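Local coordinates for protein putative tagatose-6-phosphate ketose/aldose isomerase (PDB 3C3J) that is a putative isomerase of the SIS family, built from two SIS domains, each an open parallel sheet flanked by helices, at residues Y134-T139 with L184-P189; N42-P47 with P104-S109; L31-A36 with F157-P162; P24-R29 with I176-A181. One frame throughout, in Å; residues are numbered along the deposited sequence.

Read from the N terminus, helix 23-49 supplies the first partner of three contacts in turn: 24-29 in contact 4, 31-36 in contact 3 and 42-47 in contact 2. Their second partners come back in reverse order, so the loop of contact 2, closed by 104-109, lies within that of contact 3, closed by 157-162, and both lie within that of contact 4, closed by 176-181. Contact 1 opens at 134-139, after contact 2 has closed, and ends at 184-189, so that it crosses contacts 3 and 4. Together they tie helices 23-49 and 174-187 to each other and to neighbouring strands 105-111, 133-139 and 159-160 of the first SIS domain's sheet.

Contact 1 (Y134-T139 with L184-P189); sequences YHLPIT and LAVFAP
Val186 and Phe187, in the last turn of helix 174-187, meet a single side chain of strand 133-139, that of Leu136. Val186 comes first along the helix, and its CB bond points toward the strand. Its CG1 methyl lies 4.3 Å from Leu136 CD2, a loose van der Waals approach between branched side chains. The same CG1 also sits over one face of the Phe187 ring, 3.5 Å above the plane and displaced toward the rim, so the two helix residues pack on each other as well as on the strand.

Phe187 follows, and its ring reaches the strand although its CB bond does not aim there: with CG anti to the carbonyl carbon (chi1 -65°) the ring swings to bring CE2 to 4.1 Å from Leu136 CD2. CZ lies equally near that methyl, which meets the ring obliquely. This is helix-on-sheet packing in the alpha/beta/alpha sandwich of an SIS domain, a helix laid against one face of a parallel sheet. Leu136 enters from the opposite direction to Phe187, its CG anti to the backbone N (chi1 -169°), which extends CD2 out from the strand to the ring and to Val186.

Phe83 adds an edge-to-face contact to the Phe187 ring, and Leu45 of helix 23-49 touches Val186. At Ala188 the chain leaves helical geometry, yet its N still bonds to Leu184 O at 2.8 Å, completing the final turn.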
loop_
_atom_site.group_PDB
_atom_site.type_symbol
_atom_site.label_atom_id
_atom_site.label_comp_id
_atom_site.label_asym_id
_atom_site.label_seq_id
_atom_site.Cartn_x
_atom_site.Cartn_y
_atom_site.Cartn_z
ATOM N N TYR A 134 25.176 -2.771 2.960
ATOM C CA TYR A 134 25.724 -2.045 1.820
ATOM C C TYR A 134 24.670 -1.071 1.331
ATOM O O TYR A 134 23.480 -1.257 1.577
ATOM C CB TYR A 134 26.131 -2.982 0.688
ATOM C CG TYR A 134 27.042 -4.093 1.135
ATOM C CD1 TYR A 134 28.422 -3.913 1.191
ATOM C CD2 TYR A 134 26.512 -5.319 1.533
ATOM C CE1 TYR A 134 29.249 -4.935 1.627
ATOM C CE2 TYR A 134 27.347 -6.372 1.955
ATOM C CZ TYR A 134 28.704 -6.167 1.999
ATOM O OH TYR A 134 29.532 -7.186 2.446
ATOM N N HIS A 135 25.127 -0.029 0.659
ATOM C CA HIS A 135 24.261 1.083 0.203
ATOM C C HIS A 135 24.526 1.468 -1.233
ATOM O O HIS A 135 25.701 1.568 -1.653
ATOM C CB HIS A 135 24.481 2.311 1.079
ATOM C CG HIS A 135 24.069 2.109 2.490
ATOM N ND1 HIS A 135 24.957 1.737 3.477
ATOM C CD2 HIS A 135 22.852 2.160 3.073
ATOM C CE1 HIS A 135 24.299 1.605 4.613
ATOM N NE2 HIS A 135 23.021 1.853 4.395
ATOM N N LEU A 136 23.438 1.703 -1.972
ATOM C CA LEU A 136 23.463 2.317 -3.287
ATOM C C LEU A 136 22.441 3.458 -3.311
ATOM O O LEU A 136 21.315 3.284 -3.750
ATOM C CB LEU A 136 23.139 1.297 -4.371
ATOM C CG LEU A 136 23.399 1.756 -5.830
ATOM C CD1 LEU A 136 24.784 1.345 -6.244
ATOM C CD2 LEU A 136 22.355 1.174 -6.781
ATOM N N PRO A 137 22.828 4.635 -2.810
ATOM C CA PRO A 137 21.932 5.772 -2.991
ATOM C C PRO A 137 21.819 6.207 -4.450
ATOM O O PRO A 137 22.811 6.200 -5.192
ATOM C CB PRO A 137 22.563 6.871 -2.140
ATOM C CG PRO A 137 23.644 6.184 -1.353
ATOM C CD PRO A 137 24.052 4.994 -2.084
ATOM N N ILE A 138 20.597 6.543 -4.851
ATOM C CA ILE A 138 20.313 7.080 -6.183
ATOM C C ILE A 138 19.668 8.424 -5.899
ATOM O O ILE A 138 18.546 8.499 -5.359
ATOM C CB ILE A 138 19.403 6.135 -6.994
ATOM C CG1 ILE A 138 20.100 4.783 -7.170
ATOM C CG2 ILE A 138 19.030 6.744 -8.355
ATOM C CD1 ILE A 138 19.308 3.678 -7.970
ATOM N N THR A 139 20.388 9.484 -6.236
ATOM C CA THR A 139 20.083 10.820 -5.736
ATOM C C THR A 139 20.390 11.935 -6.762
ATOM O O THR A 139 21.238 11.779 -7.636
ATOM C CB THR A 139 20.841 11.052 -4.379
ATOM O OG1 THR A 139 20.487 12.315 -3.814
ATOM C CG2 THR A 139 22.366 10.968 -4.562
ATOM N N LEU A 184 16.271 0.537 -12.660
ATOM C CA LEU A 184 16.005 -0.550 -13.592
ATOM C C LEU A 184 17.268 -0.878 -14.411
ATOM O O LEU A 184 17.630 -2.052 -14.553
ATOM C CB LEU A 184 14.840 -0.172 -14.506
ATOM C CG LEU A 184 13.430 -0.154 -13.924
ATOM C CD1 LEU A 184 12.469 0.524 -14.941
ATOM C CD2 LEU A 184 12.906 -1.573 -13.563
ATOM N N ALA A 185 17.969 0.156 -14.885
ATOM C CA ALA A 185 19.153 -0.021 -15.728
ATOM C C ALA A 185 20.302 -0.620 -14.965
ATOM O O ALA A 185 21.079 -1.370 -15.530
ATOM C CB ALA A 185 19.583 1.285 -16.371
ATOM N N VAL A 186 20.411 -0.295 -13.679
ATOM C CA VAL A 186 21.483 -0.837 -12.854
ATOM C C VAL A 186 21.305 -2.337 -12.705
ATOM O O VAL A 186 22.262 -3.086 -12.891
ATOM C CB VAL A 186 21.546 -0.172 -11.447
ATOM C CG1 VAL A 186 22.411 -1.032 -10.472
ATOM C CG2 VAL A 186 22.109 1.297 -11.564
ATOM N N PHE A 187 20.079 -2.788 -12.419
ATOM C CA PHE A 187 19.856 -4.207 -12.064
ATOM C C PHE A 187 19.385 -5.106 -13.188
ATOM O O PHE A 187 19.527 -6.328 -13.076
ATOM C CB PHE A 187 18.937 -4.301 -10.831
ATOM C CG PHE A 187 19.569 -3.733 -9.611
ATOM C CD1 PHE A 187 20.529 -4.460 -8.921
ATOM C CD2 PHE A 187 19.284 -2.438 -9.196
ATOM C CE1 PHE A 187 21.145 -3.925 -7.785
ATOM C CE2 PHE A 187 19.903 -1.898 -8.088
ATOM C CZ PHE A 187 20.862 -2.646 -7.387
ATOM N N ALA A 188 18.848 -4.523 -14.263
ATOM C CA ALA A 188 18.387 -5.294 -15.419
ATOM C C ALA A 188 18.925 -4.708 -16.740
ATOM O O ALA A 188 18.168 -4.415 -17.651
ATOM C CB ALA A 188 16.876 -5.369 -15.421
ATOM N N PRO A 189 20.251 -4.560 -16.847
ATOM C CA PRO A 189 20.805 -3.875 -18.029
ATOM C C PRO A 189 20.636 -4.632 -19.342
ATOM O O PRO A 189 20.745 -4.046 -20.421
ATOM C CB PRO A 189 22.284 -3.715 -17.690
ATOM C CG PRO A 189 22.575 -4.834 -16.763
ATOM C CD PRO A 189 21.317 -4.981 -15.916
#

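Contact 2 (N42-P47 with P104-S109); sequences NNFLEP and PLLLIS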
loop_
_atom_site.group_PDB
_atom_site.type_symbol
_atom_site.label_atom_id
_atom_site.label_comp_id
_atom_site.label_asym_id
_atom_site.label_seq_id
_atom_site.Cartn_x
_atom_site.Cartn_y
_atom_site.Cartn_z
ATOM N N ASN A 42 29.633 -2.609 -11.547
ATOM C CA ASN A 42 29.747 -4.055 -11.557
ATOM C C ASN A 42 30.738 -4.538 -10.502
ATOM O O ASN A 42 30.481 -5.536 -9.845
ATOM C CB ASN A 42 30.141 -4.583 -12.948
ATOM C CG ASN A 42 29.038 -4.435 -13.973
ATOM O OD1 ASN A 42 27.913 -4.025 -13.660
ATOM N ND2 ASN A 42 29.357 -4.770 -15.218
ATOM N N ASN A 43 31.846 -3.822 -10.316
ATOM C CA ASN A 43 32.815 -4.177 -9.271
ATOM C C ASN A 43 32.213 -4.112 -7.870
ATOM O O ASN A 43 32.576 -4.885 -6.984
ATOM C CB ASN A 43 34.025 -3.248 -9.309
ATOM C CG ASN A 43 34.912 -3.499 -10.511
ATOM O OD1 ASN A 43 34.707 -4.456 -11.265
ATOM N ND2 ASN A 43 35.914 -2.629 -10.698
ATOM N N PHE A 44 31.327 -3.148 -7.665
ATOM C CA PHE A 44 30.686 -2.970 -6.373
ATOM C C PHE A 44 29.612 -4.029 -6.179
ATOM O O PHE A 44 29.535 -4.657 -5.117
ATOM C CB PHE A 44 30.073 -1.581 -6.266
ATOM C CG PHE A 44 29.302 -1.366 -4.996
ATOM C CD1 PHE A 44 29.951 -1.333 -3.779
ATOM C CD2 PHE A 44 27.930 -1.229 -5.019
ATOM C CE1 PHE A 44 29.222 -1.134 -2.604
ATOM C CE2 PHE A 44 27.210 -1.046 -3.868
ATOM C CZ PHE A 44 27.854 -0.986 -2.660
ATOM N N LEU A 45 28.784 -4.222 -7.201
ATOM C CA LEU A 45 27.543 -4.982 -7.033
ATOM C C LEU A 45 27.709 -6.480 -7.201
ATOM O O LEU A 45 27.022 -7.253 -6.527
ATOM C CB LEU A 45 26.454 -4.509 -8.002
ATOM C CG LEU A 45 25.790 -3.177 -7.736
ATOM C CD1 LEU A 45 24.900 -2.831 -8.944
ATOM C CD2 LEU A 45 24.972 -3.200 -6.433
ATOM N N GLU A 46 28.577 -6.906 -8.117
ATOM C CA GLU A 46 28.656 -8.330 -8.445
ATOM C C GLU A 46 29.004 -9.195 -7.229
ATOM O O GLU A 46 28.391 -10.238 -7.047
ATOM C CB GLU A 46 29.567 -8.603 -9.667
ATOM C CG GLU A 46 28.913 -8.081 -11.005
ATOM C CD GLU A 46 29.705 -8.343 -12.310
ATOM O OE1 GLU A 46 30.918 -8.692 -12.258
ATOM O OE2 GLU A 46 29.093 -8.174 -13.403
ATOM N N PRO A 47 29.952 -8.761 -6.380
ATOM C CA PRO A 47 30.237 -9.561 -5.180
ATOM C C PRO A 47 29.065 -9.638 -4.205
ATOM O O PRO A 47 28.952 -10.627 -3.462
ATOM C CB PRO A 47 31.418 -8.837 -4.525
ATOM C CG PRO A 47 31.974 -7.958 -5.597
ATOM C CD PRO A 47 30.832 -7.585 -6.471
ATOM N N PRO A 104 22.635 -10.363 4.943
ATOM C CA PRO A 104 23.200 -9.141 4.407
ATOM C C PRO A 104 22.087 -8.297 3.778
ATOM O O PRO A 104 21.027 -8.823 3.407
ATOM C CB PRO A 104 24.223 -9.619 3.350
ATOM C CG PRO A 104 24.345 -11.116 3.530
ATOM C CD PRO A 104 23.063 -11.552 4.168
ATOM N N LEU A 105 22.310 -6.993 3.734
ATOM C CA LEU A 105 21.372 -6.058 3.132
ATOM C C LEU A 105 22.064 -5.113 2.159
ATOM O O LEU A 105 23.131 -4.573 2.450
ATOM C CB LEU A 105 20.714 -5.227 4.233
ATOM C CG LEU A 105 19.815 -4.057 3.828
ATOM C CD1 LEU A 105 18.608 -4.512 2.998
ATOM C CD2 LEU A 105 19.338 -3.275 5.035
ATOM N N LEU A 106 21.415 -4.862 1.026
ATOM C CA LEU A 106 21.781 -3.795 0.126
ATOM C C LEU A 106 20.600 -2.829 0.149
ATOM O O LEU A 106 19.491 -3.199 -0.251
ATOM C CB LEU A 106 22.009 -4.308 -1.296
ATOM C CG LEU A 106 22.263 -3.227 -2.363
ATOM C CD1 LEU A 106 23.447 -2.303 -1.982
ATOM C CD2 LEU A 106 22.439 -3.838 -3.779
ATOM N N LEU A 107 20.835 -1.626 0.629
ATOM C CA LEU A 107 19.786 -0.605 0.723
ATOM C C LEU A 107 19.927 0.370 -0.428
ATOM O O LEU A 107 20.959 1.056 -0.556
ATOM C CB LEU A 107 19.852 0.150 2.058
ATOM C CG LEU A 107 18.682 1.081 2.376
ATOM C CD1 LEU A 107 17.359 0.277 2.513
ATOM C CD2 LEU A 107 18.980 1.921 3.633
ATOM N N ILE A 108 18.892 0.423 -1.268
ATOM C CA ILE A 108 18.846 1.359 -2.389
ATOM C C ILE A 108 18.012 2.570 -1.940
ATOM O O ILE A 108 16.804 2.463 -1.742
ATOM C CB ILE A 108 18.264 0.706 -3.638
ATOM C CG1 ILE A 108 19.092 -0.526 -4.018
ATOM C CG2 ILE A 108 18.250 1.711 -4.815
ATOM C CD1 ILE A 108 18.321 -1.491 -4.848
ATOM N N SER A 109 18.680 3.689 -1.692
ATOM C CA SER A 109 18.031 4.862 -1.090
ATOM C C SER A 109 17.794 5.888 -2.191
ATOM O O SER A 109 18.739 6.374 -2.788
ATOM C CB SER A 109 18.924 5.473 0.002
ATOM O OG SER A 109 18.966 4.686 1.199
#
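Leu106 turns its side chain from strand 105-111 toward helix 23-49 and overlaps the end of Leu45, the two CD2 methyls lying 3.7 Å apart. The leucine side chains cross at about a right angle, and that methyl pair is the nearest approach between the segments. Leu106 has its CG anti to the backbone N (chi1 174°), which carries both of its branches out from the sheet. They divide the work: CD2 goes to Leu45, while CD1 lies 4.4 Å from Phe44 CE2, a looser touch that meets the aromatic ring obliquely. Neither Phe44 nor Leu45 directs its CB bond at the strand; each arrives by the length of its side chain.

The strand is the central one of the five-stranded parallel sheet in this SIS domain, bordered by strands 55-59 and 133-139, and the helix packs against one face of that sheet. With no hydrogen bond passing between the segments, the join is wholly apolar. Phe187 of helix 174-187 touches both Leu45 and Leu106, bringing a second helix to the same spot. On the strand's own edges, backbone hydrogen bonds run from Leu106 to Arg55 and Ile57, and from Leu105 to Glu132 and Tyr134.

Contact 3 (L31-A36 with F157-P162); sequences LTNIDA and FALLMP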
loop_
_atom_site.group_PDB
_atom_site.type_symbol
_atom_site.label_atom_id
_atom_site.label_comp_id
_atom_site.label_asym_id
_atom_site.label_seq_id
_atom_site.Cartn_x
_atom_site.Cartn_y
_atom_site.Cartn_z
ATOM N N LEU A 31 21.171 7.081 -18.282
ATOM C CA LEU A 31 21.550 5.717 -18.720
ATOM C C LEU A 31 22.882 5.692 -19.461
ATOM O O LEU A 31 23.661 4.756 -19.294
ATOM C CB LEU A 31 20.430 5.087 -19.565
ATOM C CG LEU A 31 19.344 4.344 -18.745
ATOM C CD1 LEU A 31 18.853 5.150 -17.540
ATOM C CD2 LEU A 31 18.172 3.860 -19.619
ATOM N N THR A 32 23.165 6.732 -20.246
ATOM C CA THR A 32 24.502 6.875 -20.841
ATOM C C THR A 32 25.586 7.119 -19.759
ATOM O O THR A 32 26.686 6.593 -19.854
ATOM C CB THR A 32 24.537 7.907 -22.055
ATOM O OG1 THR A 32 24.239 9.207 -21.604
ATOM C CG2 THR A 32 23.498 7.560 -23.069
ATOM N N ASN A 33 25.262 7.848 -18.701
ATOM C CA ASN A 33 26.187 7.946 -17.557
ATOM C C ASN A 33 26.465 6.594 -16.884
ATOM O O ASN A 33 27.591 6.282 -16.498
ATOM C CB ASN A 33 25.668 8.924 -16.527
ATOM C CG ASN A 33 26.701 9.261 -15.495
ATOM O OD1 ASN A 33 27.813 9.703 -15.836
ATOM N ND2 ASN A 33 26.366 9.039 -14.220
ATOM N N ILE A 34 25.414 5.806 -16.719
ATOM C CA ILE A 34 25.520 4.474 -16.134
ATOM C C ILE A 34 26.453 3.631 -17.029
ATOM O O ILE A 34 27.292 2.890 -16.519
ATOM C CB ILE A 34 24.111 3.851 -15.952
ATOM C CG1 ILE A 34 23.375 4.544 -14.803
ATOM C CG2 ILE A 34 24.184 2.311 -15.757
ATOM C CD1 ILE A 34 21.894 4.082 -14.665
ATOM N N ASP A 35 26.348 3.797 -18.348
ATOM C CA ASP A 35 27.277 3.107 -19.271
ATOM C C ASP A 35 28.717 3.428 -18.926
ATOM O O ASP A 35 29.569 2.528 -18.904
ATOM C CB ASP A 35 27.024 3.463 -20.741
ATOM C CG ASP A 35 25.698 2.922 -21.268
ATOM O OD1 ASP A 35 25.237 1.879 -20.787
ATOM O OD2 ASP A 35 25.135 3.529 -22.189
ATOM N N ALA A 36 28.981 4.707 -18.661
ATOM C CA ALA A 36 30.320 5.178 -18.300
ATOM C C ALA A 36 30.792 4.593 -16.957
ATOM O O ALA A 36 31.979 4.299 -16.795
ATOM C CB ALA A 36 30.336 6.694 -18.256
ATOM N N PHE A 157 28.029 2.852 -2.743
ATOM C CA PHE A 157 28.345 3.342 -4.078
ATOM C C PHE A 157 27.169 4.219 -4.481
ATOM O O PHE A 157 26.067 3.727 -4.618
ATOM C CB PHE A 157 28.496 2.180 -5.061
ATOM C CG PHE A 157 28.926 2.593 -6.457
ATOM C CD1 PHE A 157 30.220 2.333 -6.895
ATOM C CD2 PHE A 157 28.042 3.217 -7.327
ATOM C CE1 PHE A 157 30.627 2.705 -8.173
ATOM C CE2 PHE A 157 28.444 3.601 -8.604
ATOM C CZ PHE A 157 29.737 3.339 -9.027
ATOM N N ALA A 158 27.410 5.499 -4.667
ATOM C CA ALA A 158 26.329 6.439 -4.936
ATOM C C ALA A 158 26.272 6.760 -6.406
ATOM O O ALA A 158 27.293 6.942 -7.076
ATOM C CB ALA A 158 26.497 7.687 -4.160
ATOM N N LEU A 159 25.044 6.846 -6.895
ATOM C CA LEU A 159 24.792 7.170 -8.275
ATOM C C LEU A 159 24.073 8.527 -8.342
ATOM O O LEU A 159 22.973 8.704 -7.818
ATOM C CB LEU A 159 23.987 6.050 -8.892
ATOM C CG LEU A 159 23.629 6.063 -10.349
ATOM C CD1 LEU A 159 24.890 6.222 -11.219
ATOM C CD2 LEU A 159 22.880 4.720 -10.612
ATOM N N LEU A 160 24.710 9.468 -9.007
ATOM C CA LEU A 160 24.183 10.821 -9.140
ATOM C C LEU A 160 23.349 10.966 -10.410
ATOM O O LEU A 160 23.788 10.552 -11.497
ATOM C CB LEU A 160 25.355 11.803 -9.164
ATOM C CG LEU A 160 25.029 13.289 -9.043
ATOM C CD1 LEU A 160 24.348 13.624 -7.712
ATOM C CD2 LEU A 160 26.339 14.108 -9.232
HETATM N N MSE A 161 22.171 11.570 -10.291
HETATM C CA MSE A 161 21.279 11.759 -11.448
HETATM C C MSE A 161 21.743 13.020 -12.188
HETATM O O MSE A 161 22.511 13.818 -11.611
HETATM C CB MSE A 161 19.826 11.909 -10.990
HETATM C CG MSE A 161 19.260 10.714 -10.283
HETATM SE SE MSE A 161 19.248 9.109 -11.405
HETATM C CE MSE A 161 20.997 8.275 -10.982
ATOM N N PRO A 162 21.322 13.196 -13.460
ATOM C CA PRO A 162 21.668 14.437 -14.158
ATOM C C PRO A 162 21.167 15.683 -13.418
ATOM O O PRO A 162 20.125 15.662 -12.762
ATOM C CB PRO A 162 21.003 14.271 -15.532
ATOM C CG PRO A 162 20.870 12.741 -15.672
ATOM C CD PRO A 162 20.544 12.292 -14.316
HETATM O O HOH W 1 23.093 9.431 -13.889
#
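Ile34 and Asn33 of helix 23-49 reach strand 159-160, the edge strand within this chain of the parallel SIS sheet, and they do so by different chemistry. The apolar part is a methyl pair, Ile34 CD1 against Leu159 CD2 at 4.2 Å. Ile34 is extended along its longer branch, with CD1 anti to CA about the CB-CG1 bond (chi2 173°), which brings the methyl to the leucine. Leu159 holds its CG anti to the backbone N (chi1 -177°), and its branched end carries CD2 to Ile34; neither CB bond aims at the other segment. Leu159 also touches Leu37 of the same helix and Val186 of helix 174-187, so its branched end packs against two helices.

Asn33 does aim its CB bond at the strand. Its amide nitrogen ND2 comes near the backbone of Leu160 and lies 4.4 Å from Leu159 CD1. The nitrogen and Leu160 O are too far apart for a direct bond, at 4.0 Å, and a water bridges them. It is gripped unequally: as donor it makes a firm bond to the carbonyl, whereas as acceptor it takes only a weak one from the amide, with 2.7 Å from the water oxygen to Leu160 O and 3.3 Å to Asn33 ND2.

Contact 4 (P24-R29 with I176-A181); sequences PRAWIR and ITTMMA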
loop_
_atom_site.group_PDB
_atom_site.type_symbol
_atom_site.label_atom_id
_atom_site.label_comp_id
_atom_site.label_asym_id
_atom_site.label_seq_id
_atom_site.Cartn_x
_atom_site.Cartn_y
_atom_site.Cartn_z
ATOM N N PRO A 24 12.378 12.808 -21.072
ATOM C CA PRO A 24 13.001 11.877 -22.030
ATOM C C PRO A 24 14.517 12.108 -22.198
ATOM O O PRO A 24 15.304 11.160 -22.149
ATOM C CB PRO A 24 12.199 12.130 -23.331
ATOM C CG PRO A 24 10.943 12.646 -22.883
ATOM C CD PRO A 24 11.196 13.452 -21.670
ATOM N N ARG A 25 14.927 13.365 -22.278
ATOM C CA ARG A 25 16.326 13.686 -22.439
ATOM C C ARG A 25 17.124 13.312 -21.204
ATOM O O ARG A 25 18.226 12.783 -21.309
ATOM C CB ARG A 25 16.484 15.181 -22.708
ATOM C CG ARG A 25 17.889 15.617 -23.032
ATOM C CD ARG A 25 17.877 17.001 -23.541
ATOM N NE ARG A 25 17.382 17.896 -22.500
ATOM C CZ ARG A 25 17.176 19.191 -22.666
ATOM N NH1 ARG A 25 17.394 19.751 -23.833
ATOM N NH2 ARG A 25 16.748 19.920 -21.656
ATOM N N ALA A 26 16.556 13.595 -20.035
ATOM C CA ALA A 26 17.216 13.264 -18.761
ATOM C C ALA A 26 17.406 11.744 -18.592
ATOM O O ALA A 26 18.451 11.286 -18.096
ATOM C CB ALA A 26 16.433 13.873 -17.580
ATOM N N TRP A 27 16.420 10.966 -19.028
ATOM C CA TRP A 27 16.480 9.504 -18.898
ATOM C C TRP A 27 17.686 8.946 -19.642
ATOM O O TRP A 27 18.462 8.166 -19.099
ATOM C CB TRP A 27 15.195 8.865 -19.419
ATOM C CG TRP A 27 13.969 9.300 -18.690
ATOM C CD1 TRP A 27 13.921 9.889 -17.451
ATOM C CD2 TRP A 27 12.622 9.157 -19.118
ATOM N NE1 TRP A 27 12.651 10.138 -17.102
ATOM C CE2 TRP A 27 11.813 9.715 -18.106
ATOM C CE3 TRP A 27 12.011 8.638 -20.266
ATOM C CZ2 TRP A 27 10.416 9.750 -18.195
ATOM C CZ3 TRP A 27 10.602 8.681 -20.359
ATOM C CH2 TRP A 27 9.834 9.218 -19.332
ATOM N N ILE A 28 17.866 9.393 -20.876
ATOM C CA ILE A 28 18.945 8.893 -21.723
ATOM C C ILE A 28 20.317 9.404 -21.243
ATOM O O ILE A 28 21.278 8.661 -21.260
ATOM C CB ILE A 28 18.647 9.168 -23.221
ATOM C CG1 ILE A 28 17.342 8.486 -23.609
ATOM C CG2 ILE A 28 19.755 8.616 -24.093
ATOM C CD1 ILE A 28 17.235 7.028 -23.118
ATOM N N ARG A 29 20.368 10.637 -20.746
ATOM C CA ARG A 29 21.536 11.180 -20.098
ATOM C C ARG A 29 21.928 10.314 -18.907
ATOM O O ARG A 29 23.099 9.969 -18.764
ATOM C CB ARG A 29 21.291 12.628 -19.654
ATOM C CG ARG A 29 21.633 13.630 -20.733
ATOM C CD ARG A 29 21.060 15.013 -20.499
ATOM N NE ARG A 29 21.389 15.650 -19.220
ATOM C CZ ARG A 29 22.552 16.207 -18.914
ATOM N NH1 ARG A 29 22.703 16.797 -17.735
ATOM N NH2 ARG A 29 23.589 16.137 -19.741
ATOM N N ILE A 176 11.883 11.608 -9.916
ATOM C CA ILE A 176 11.334 10.276 -9.729
ATOM C C ILE A 176 11.522 9.389 -10.981
ATOM O O ILE A 176 12.029 8.288 -10.879
ATOM C CB ILE A 176 9.852 10.267 -9.217
ATOM C CG1 ILE A 176 9.336 8.823 -9.099
ATOM C CG2 ILE A 176 8.897 11.060 -10.098
ATOM C CD1 ILE A 176 8.752 8.232 -10.330
ATOM N N THR A 177 11.126 9.863 -12.152
ATOM C CA THR A 177 11.239 9.029 -13.353
ATOM C C THR A 177 12.708 8.708 -13.697
ATOM O O THR A 177 13.027 7.571 -14.102
ATOM C CB THR A 177 10.471 9.622 -14.547
ATOM O OG1 THR A 177 11.009 10.919 -14.873
ATOM C CG2 THR A 177 8.930 9.665 -14.226
ATOM N N THR A 178 13.618 9.652 -13.481
ATOM C CA THR A 178 15.012 9.387 -13.823
ATOM C C THR A 178 15.653 8.405 -12.837
ATOM O O THR A 178 16.383 7.483 -13.241
ATOM C CB THR A 178 15.840 10.700 -14.011
ATOM O OG1 THR A 178 15.135 11.580 -14.907
ATOM C CG2 THR A 178 17.235 10.370 -14.590
HETATM N N MSE A 179 15.320 8.545 -11.556
HETATM C CA MSE A 179 15.767 7.592 -10.548
HETATM C C MSE A 179 15.231 6.196 -10.833
HETATM O O MSE A 179 15.975 5.229 -10.711
HETATM C CB MSE A 179 15.373 8.053 -9.135
HETATM C CG MSE A 179 16.218 9.232 -8.660
HETATM SE SE MSE A 179 15.908 9.747 -6.783
HETATM C CE MSE A 179 14.011 9.975 -6.839
HETATM N N MSE A 180 13.961 6.106 -11.239
HETATM C CA MSE A 180 13.347 4.836 -11.543
HETATM C C MSE A 180 14.012 4.124 -12.728
HETATM O O MSE A 180 14.318 2.935 -12.658
HETATM C CB MSE A 180 11.852 4.998 -11.810
HETATM C CG MSE A 180 11.165 3.666 -12.026
HETATM SE SE MSE A 180 9.254 3.773 -11.658
HETATM C CE MSE A 180 8.741 5.225 -12.928
ATOM N N ALA A 181 14.210 4.857 -13.817
ATOM C CA ALA A 181 14.885 4.334 -15.013
ATOM C C ALA A 181 16.309 3.914 -14.690
ATOM O O ALA A 181 16.778 2.878 -15.165
ATOM C CB ALA A 181 14.892 5.382 -16.122
#
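Trp27 and Thr177 make the one direct hydrogen bond between helices 23-49 and 174-187 in this contact. The indole NE1 donates to Thr177 OG1 over 2.9 Å with an N-H...O angle of 151°, and the hydroxyl oxygen lies almost in the ring plane, so the N-H is met at the indole edge. Thr177 holds OG1 between its backbone N and carbonyl carbon (chi1 61°), which turns the oxygen to the tryptophan.

Van der Waals contacts flank this bond along the indole edge. Thr178 OG1 sits at the same edge, 3.3 Å from Trp27 CD1, and 3.8 Å from Ala26 CB, while its own hydrogen bond goes to Ser174 O, one turn back in its helix. Thr177 CB lies 3.7 Å from Trp27 CZ2, extending the contact along the indole toward its six-membered ring. Beyond the two segments, Phe340 of helix 335-356 meets the Trp27 ring edge-to-face.

Segments 24-29 and 176-181 run in roughly the same direction, their axes crossing at -31° and approaching to 9.2 Å, a helix pair beside the SIS sheet. Ala26 points its CB toward the other helix, and the backbones are nearest at Trp27 and Thr178, whose CA atoms are 5.3 Å apart. The buried indole N-H is satisfied by Thr177 OG1, which also accepts from Gln23 NE2; the bond probably restrains the ring edge against the neighbouring helix.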